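Local coordinates for CoA-binding domain-containing protein (Thermus thermophilus, PDB 1IUK) that probably binds coenzyme A through a Rossmann-like domain, although its biological function is not established, at residues A[5-9]-A[96-100]; A[17-21]-A[75-79]; A[87-91]-A[109-113]. All coordinates share one frame. Residue numbers count along the deposited sequence, not the author numbering.

Contact 1. Residues A[5-9]-A[96-100]; sequences ELRAY and GLVWL
Residues 5-9 form a helical turn within helix 3-12, closed by Tyr-9 N donating to Glu-5 O at 2.9 Å. Residues 96-100 are extended from Leu-97 onward and enter strand 98-100, while Gly-96 keeps helix-like backbone angles (-66/-28). The backbones stay well apart: the nearest CA atoms, those of Tyr-9 and Leu-97, are 8.9 Å from each other, so side chains span the gap, Tyr-9 reaching the backbone of Gly-96. In this Rossmann-like fold the N-terminal helix packs beside the entry into strand 98-100. Tyr-9 has its CA-to-CB bond toward the other segment; with chi1 t its ring reaches Leu-97 and its OH reaches Gly-96. Leu-97 (t, p) covers one ring face in a CH-pi contact, its CD2 4.0 Å from the ring centroid. Tyr-9 OH comes within 2.9 Å of Gly-96 C, so close that a CB on Gly-96 would collide with it; the hydroxyl hydrogen-bonds to Asp-72 O. Deeper in, Leu-6 CD1 meets the edge of the Trp-99 indole, 4.0 Å from CZ3, and sits 4.5 Å from Leu-97 CD2.

Contact 2. Residues A[17-21]-A[75-79]; sequences AVLGA and DVFRP
Two neighbouring parallel strands illustrate the centre of a Rossmann-like sheet: the directions of 17-20 and 75-78 differ by 19°, pairing Val-18 with Asp-75 and Leu-19 with Val-76, each at a CA-CA distance of 4.8 Å. The ladder comprises Asp-75 N to Ala-17 O (2.8 Å), Leu-19 N to Asp-75 O (2.8 Å) and Phe-77 N to Leu-19 O (2.9 Å). Val-18 and Asp-75, both chi1 t, occupy one face; Leu-19 (t, p) and Val-76 (t) occupy the other, touching through Leu-19 CD2 and Val-76 CG1 at 4.0 Å. Past the paired residues, Phe-77 turns back with chi1 m, bringing CD2 to 3.5 Å from Val-18 CG1. Arg-78 (chi1 m) lays its aliphatic stem along the 17-20 segment, CG 3.8 Å from Leu-19 CG and CD 3.9 Å from Gly-20 CA. A type II turn spans Val-18 to Ala-21, with Gly-20 at 100/21, where a CB would jam against the carbonyl O of Leu-19. The ladder satisfies the backbone groups facing across this pair, while buried Asp-75 directs OD1 to Gln-101 in a hydrogen bond.

Contact 3. Residues A[87-91]-A[109-113]; sequences LPEVL and FEKAL
Helical segments 87-91 and 109-113 run nearly side by side in the same direction, crossing at -26° with their axes 11.2 Å apart at closest approach. Leu-87 lies level with Phe-109 (CA-CA 7.0 Å) and Leu-91 with Leu-113 (7.3 Å), so a single helical turn separates two matched levels. Helices 87-93 and 107-115 flank strand 98-100 in sequence and pack on one side of the parallel sheet, as expected of successive right-handed beta-alpha-beta units. The main bump is Leu-87, whose off-rotamer chi1 (-128°) swings its branches across the interface into the hollow between Phe-109 and Ala-112: CG is 3.6 Å from Phe-109 CD1, and CD1 is 3.6 Å from Ala-112 CB, where the small methyl makes the space. In return Leu-113 (m, t) pushes CD2 among Leu-87, Val-90 and Leu-91, 3.5 Å from Val-90 CG1, 3.9 Å from Leu-91 CD2 and 4.3 Å from Leu-87 CD2. Phe-109, chi1 t, fits its ring beside Val-90, whose CG2 stands at the ring edge, 4.2 Å from CZ. No hydrogen bond crosses the interface, so its cohesion comes from the close fit of apolar groups.

Overall arrangement
The three contacts illustrate how chemistry in an alpha/beta sandwich follows the elements that meet. Contacts 1 and 2 are both buried, contact 2 nearest the chain centre, whereas contact 3 is partly buried. Strand against strand, contact 2 is built on backbone hydrogen bonds; contact 1, helix against strand, relies on aromatic and aliphatic side chains, and contact 3, helix against helix, on apolar packing. Strand 98-100 links all of them: Trp-99 O lies 2.8 Å from Val-76 N, a probable hydrogen bond to the neighbouring strand, while Val-98 CG1 reaches Leu-113 CD1 at 3.6 Å and Leu-100 CD2 reaches Phe-109 CE2 at 4.1 Å. Along the chain, contact 2 is nested within contact 1, whereas contact 3 crosses it.

Contact 1. Residues A[5-9]-A[96-100]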
# COMPACT_ATOMS: atom_id res chain seq x y z
N GLU A 5 2.34 13.57 12.74
CA GLU A 5 1.21 12.67 12.63
C GLU A 5 1.52 11.45 11.76
O GLU A 5 1.18 10.33 12.13
CB GLU A 5 -0.01 13.40 12.06
CG GLU A 5 -1.21 12.48 11.91
CD GLU A 5 -2.49 13.24 11.60
OE1 GLU A 5 -3.51 12.58 11.29
OE2 GLU A 5 -2.46 14.49 11.66
N LEU A 6 2.16 11.67 10.61
CA LEU A 6 2.52 10.58 9.72
C LEU A 6 3.48 9.62 10.43
O LEU A 6 3.43 8.41 10.23
CB LEU A 6 3.16 11.11 8.44
CG LEU A 6 3.47 10.05 7.38
CD1 LEU A 6 2.28 9.13 7.18
CD2 LEU A 6 3.85 10.72 6.08
N ARG A 7 4.36 10.15 11.27
CA ARG A 7 5.28 9.29 12.01
C ARG A 7 4.49 8.42 12.99
O ARG A 7 4.68 7.20 13.06
CB ARG A 7 6.30 10.13 12.77
CG ARG A 7 7.50 9.34 13.28
CD ARG A 7 8.40 10.20 14.16
NE ARG A 7 8.27 11.61 13.83
CZ ARG A 7 9.04 12.25 12.96
NH1 ARG A 7 10.01 11.60 12.33
NH2 ARG A 7 8.82 13.54 12.70
N ALA A 8 3.59 9.06 13.75
CA ALA A 8 2.77 8.34 14.73
C ALA A 8 1.99 7.25 14.01
O ALA A 8 1.82 6.14 14.52
CB ALA A 8 1.81 9.31 15.43
N TYR A 9 1.52 7.58 12.81
CA TYR A 9 0.75 6.63 12.03
C TYR A 9 1.58 5.42 11.56
O TYR A 9 1.18 4.26 11.73
CB TYR A 9 0.13 7.33 10.81
CG TYR A 9 -0.95 6.49 10.19
CD1 TYR A 9 -0.63 5.29 9.56
CD2 TYR A 9 -2.30 6.81 10.35
CE1 TYR A 9 -1.61 4.42 9.12
CE2 TYR A 9 -3.30 5.94 9.91
CZ TYR A 9 -2.94 4.74 9.31
OH TYR A 9 -3.88 3.82 8.92
N GLY A 96 -6.69 1.69 6.75
CA GLY A 96 -6.53 2.86 7.59
C GLY A 96 -5.93 4.05 6.86
O GLY A 96 -6.18 5.20 7.22
N LEU A 97 -5.14 3.77 5.83
CA LEU A 97 -4.48 4.82 5.06
C LEU A 97 -4.14 4.29 3.67
O LEU A 97 -3.74 3.13 3.54
CB LEU A 97 -3.19 5.24 5.78
CG LEU A 97 -2.21 6.19 5.09
CD1 LEU A 97 -2.83 7.56 4.97
CD2 LEU A 97 -0.94 6.28 5.91
N VAL A 98 -4.32 5.12 2.64
CA VAL A 98 -3.99 4.71 1.27
C VAL A 98 -2.77 5.50 0.83
O VAL A 98 -2.74 6.73 0.89
CB VAL A 98 -5.16 4.95 0.28
CG1 VAL A 98 -4.69 4.77 -1.16
CG2 VAL A 98 -6.27 3.96 0.58
N TRP A 99 -1.76 4.76 0.39
CA TRP A 99 -0.49 5.35 -0.03
C TRP A 99 -0.25 5.11 -1.52
O TRP A 99 0.02 3.97 -1.92
CB TRP A 99 0.65 4.70 0.78
CG TRP A 99 1.99 5.36 0.65
CD1 TRP A 99 2.83 5.33 -0.43
CD2 TRP A 99 2.63 6.19 1.63
NE1 TRP A 99 3.95 6.09 -0.19
CE2 TRP A 99 3.85 6.63 1.07
CE3 TRP A 99 2.29 6.61 2.93
CZ2 TRP A 99 4.74 7.47 1.77
CZ3 TRP A 99 3.17 7.44 3.62
CH2 TRP A 99 4.38 7.86 3.03
N LEU A 100 -0.34 6.16 -2.33
CA LEU A 100 -0.10 6.00 -3.76
C LEU A 100 1.40 6.19 -4.00
O LEU A 100 1.96 7.24 -3.69
CB LEU A 100 -0.88 7.04 -4.56
CG LEU A 100 -2.40 7.02 -4.35
CD1 LEU A 100 -3.04 8.03 -5.31
CD2 LEU A 100 -2.95 5.60 -4.55

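Contact 2. Residues A[17-21]-A[75-79]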
# COMPACT_ATOMS: atom_id res chain seq x y z
N ALA A 17 -0.79 -3.79 3.06
CA ALA A 17 -1.17 -4.56 1.88
C ALA A 17 -0.54 -3.84 0.69
O ALA A 17 -0.62 -2.63 0.58
CB ALA A 17 -2.71 -4.61 1.73
N VAL A 18 0.11 -4.60 -0.19
CA VAL A 18 0.75 -4.02 -1.36
C VAL A 18 -0.07 -4.35 -2.60
O VAL A 18 -0.12 -5.50 -3.05
CB VAL A 18 2.20 -4.58 -1.53
CG1 VAL A 18 2.85 -3.99 -2.78
CG2 VAL A 18 3.03 -4.25 -0.27
N LEU A 19 -0.73 -3.34 -3.13
CA LEU A 19 -1.57 -3.53 -4.30
C LEU A 19 -0.69 -3.41 -5.53
O LEU A 19 -0.17 -2.34 -5.84
CB LEU A 19 -2.68 -2.47 -4.32
CG LEU A 19 -3.78 -2.74 -5.33
CD1 LEU A 19 -4.59 -3.95 -4.88
CD2 LEU A 19 -4.64 -1.51 -5.48
N GLY A 20 -0.55 -4.53 -6.25
CA GLY A 20 0.28 -4.55 -7.44
C GLY A 20 1.64 -5.15 -7.11
O GLY A 20 2.61 -4.93 -7.85
N ALA A 21 1.70 -5.92 -6.02
CA ALA A 21 2.91 -6.60 -5.55
C ALA A 21 3.55 -7.37 -6.69
O ALA A 21 2.85 -8.07 -7.42
CB ALA A 21 2.57 -7.56 -4.42
N ASP A 75 -0.43 0.13 0.36
CA ASP A 75 0.64 0.69 -0.47
C ASP A 75 0.29 0.31 -1.90
O ASP A 75 0.35 -0.86 -2.27
CB ASP A 75 1.98 0.06 -0.06
CG ASP A 75 3.19 0.86 -0.51
OD1 ASP A 75 3.06 2.05 -0.90
OD2 ASP A 75 4.29 0.28 -0.45
N VAL A 76 -0.09 1.32 -2.68
CA VAL A 76 -0.54 1.14 -4.05
C VAL A 76 0.51 1.39 -5.13
O VAL A 76 1.04 2.50 -5.26
CB VAL A 76 -1.77 2.05 -4.34
CG1 VAL A 76 -2.36 1.74 -5.72
CG2 VAL A 76 -2.83 1.85 -3.26
N PHE A 77 0.78 0.35 -5.91
CA PHE A 77 1.74 0.45 -7.00
C PHE A 77 1.04 0.41 -8.37
O PHE A 77 1.70 0.55 -9.40
CB PHE A 77 2.75 -0.70 -6.91
CG PHE A 77 3.77 -0.53 -5.80
CD1 PHE A 77 4.97 0.13 -6.03
CD2 PHE A 77 3.50 -1.03 -4.53
CE1 PHE A 77 5.91 0.30 -5.00
CE2 PHE A 77 4.43 -0.87 -3.49
CZ PHE A 77 5.64 -0.20 -3.73
N ARG A 78 -0.29 0.22 -8.38
CA ARG A 78 -1.02 0.17 -9.66
C ARG A 78 -1.10 1.57 -10.26
O ARG A 78 -1.28 2.55 -9.54
CB ARG A 78 -2.40 -0.44 -9.45
CG ARG A 78 -2.34 -1.77 -8.71
CD ARG A 78 -2.61 -2.97 -9.60
NE ARG A 78 -2.08 -2.81 -10.94
CZ ARG A 78 -2.80 -2.90 -12.06
NH1 ARG A 78 -4.10 -3.16 -12.00
NH2 ARG A 78 -2.22 -2.74 -13.24
N PRO A 79 -0.95 1.68 -11.60
CA PRO A 79 -0.99 2.96 -12.33
C PRO A 79 -2.31 3.67 -12.24
O PRO A 79 -3.32 3.03 -12.00
CB PRO A 79 -0.62 2.58 -13.76
CG PRO A 79 -0.91 1.13 -13.87
CD PRO A 79 -0.77 0.53 -12.50

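Contact 3. Residues A[87-91]-A[109-113]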
# COMPACT_ATOMS: atom_id res chain seq x y z
N LEU A 87 -11.34 0.96 -7.09
CA LEU A 87 -12.07 1.74 -6.09
C LEU A 87 -13.06 0.95 -5.25
O LEU A 87 -13.09 1.09 -4.03
CB LEU A 87 -12.78 2.93 -6.73
CG LEU A 87 -12.51 4.31 -6.11
CD1 LEU A 87 -13.57 5.30 -6.57
CD2 LEU A 87 -12.49 4.23 -4.59
N PRO A 88 -13.92 0.14 -5.88
CA PRO A 88 -14.90 -0.64 -5.12
C PRO A 88 -14.27 -1.54 -4.04
O PRO A 88 -14.73 -1.55 -2.90
CB PRO A 88 -15.63 -1.46 -6.18
CG PRO A 88 -15.43 -0.69 -7.44
CD PRO A 88 -14.08 -0.05 -7.33
N GLU A 89 -13.24 -2.30 -4.41
CA GLU A 89 -12.59 -3.18 -3.45
C GLU A 89 -11.78 -2.38 -2.40
O GLU A 89 -11.62 -2.82 -1.26
CB GLU A 89 -11.69 -4.19 -4.17
CG GLU A 89 -10.49 -3.58 -4.88
CD GLU A 89 -9.41 -4.61 -5.19
OE1 GLU A 89 -9.55 -5.79 -4.78
OE2 GLU A 89 -8.41 -4.25 -5.85
N VAL A 90 -11.30 -1.20 -2.80
CA VAL A 90 -10.54 -0.35 -1.88
C VAL A 90 -11.50 0.18 -0.81
O VAL A 90 -11.26 0.04 0.39
CB VAL A 90 -9.87 0.84 -2.63
CG1 VAL A 90 -9.38 1.89 -1.64
CG2 VAL A 90 -8.69 0.33 -3.47
N LEU A 91 -12.60 0.77 -1.25
CA LEU A 91 -13.59 1.31 -0.32
C LEU A 91 -14.17 0.22 0.57
O LEU A 91 -14.47 0.46 1.74
CB LEU A 91 -14.70 2.00 -1.10
CG LEU A 91 -14.25 3.29 -1.80
CD1 LEU A 91 -15.34 3.76 -2.75
CD2 LEU A 91 -13.93 4.37 -0.78
N PHE A 109 -10.07 9.39 -7.98
CA PHE A 109 -9.80 8.29 -7.05
C PHE A 109 -9.46 8.84 -5.67
O PHE A 109 -9.93 8.33 -4.66
CB PHE A 109 -8.65 7.44 -7.58
CG PHE A 109 -8.33 6.25 -6.73
CD1 PHE A 109 -9.06 5.07 -6.85
CD2 PHE A 109 -7.28 6.30 -5.79
CE1 PHE A 109 -8.75 3.95 -6.06
CE2 PHE A 109 -6.97 5.19 -5.00
CZ PHE A 109 -7.71 4.01 -5.14
N GLU A 110 -8.64 9.89 -5.65
CA GLU A 110 -8.23 10.49 -4.39
C GLU A 110 -9.38 11.19 -3.71
O GLU A 110 -9.52 11.13 -2.48
CB GLU A 110 -7.08 11.47 -4.64
CG GLU A 110 -5.79 10.77 -5.08
CD GLU A 110 -4.72 11.75 -5.51
OE1 GLU A 110 -4.48 12.72 -4.75
OE2 GLU A 110 -4.12 11.55 -6.59
N LYS A 111 -10.22 11.86 -4.50
CA LYS A 111 -11.37 12.55 -3.96
C LYS A 111 -12.36 11.56 -3.37
O LYS A 111 -12.94 11.82 -2.32
CB LYS A 111 -12.07 13.38 -5.04
CG LYS A 111 -13.31 14.14 -4.55
CD LYS A 111 -14.38 14.27 -5.64
CE LYS A 111 -15.49 15.24 -5.23
NZ LYS A 111 -14.97 16.43 -4.49
N ALA A 112 -12.55 10.42 -4.03
CA ALA A 112 -13.48 9.41 -3.52
C ALA A 112 -13.04 8.86 -2.18
O ALA A 112 -13.87 8.58 -1.30
CB ALA A 112 -13.63 8.27 -4.52
N LEU A 113 -11.73 8.69 -2.00
CA LEU A 113 -11.21 8.17 -0.74
C LEU A 113 -11.38 9.21 0.38
O LEU A 113 -11.74 8.87 1.51
CB LEU A 113 -9.74 7.78 -0.89
CG LEU A 113 -9.45 6.49 -1.67
CD1 LEU A 113 -7.93 6.24 -1.67
CD2 LEU A 113 -10.20 5.29 -1.07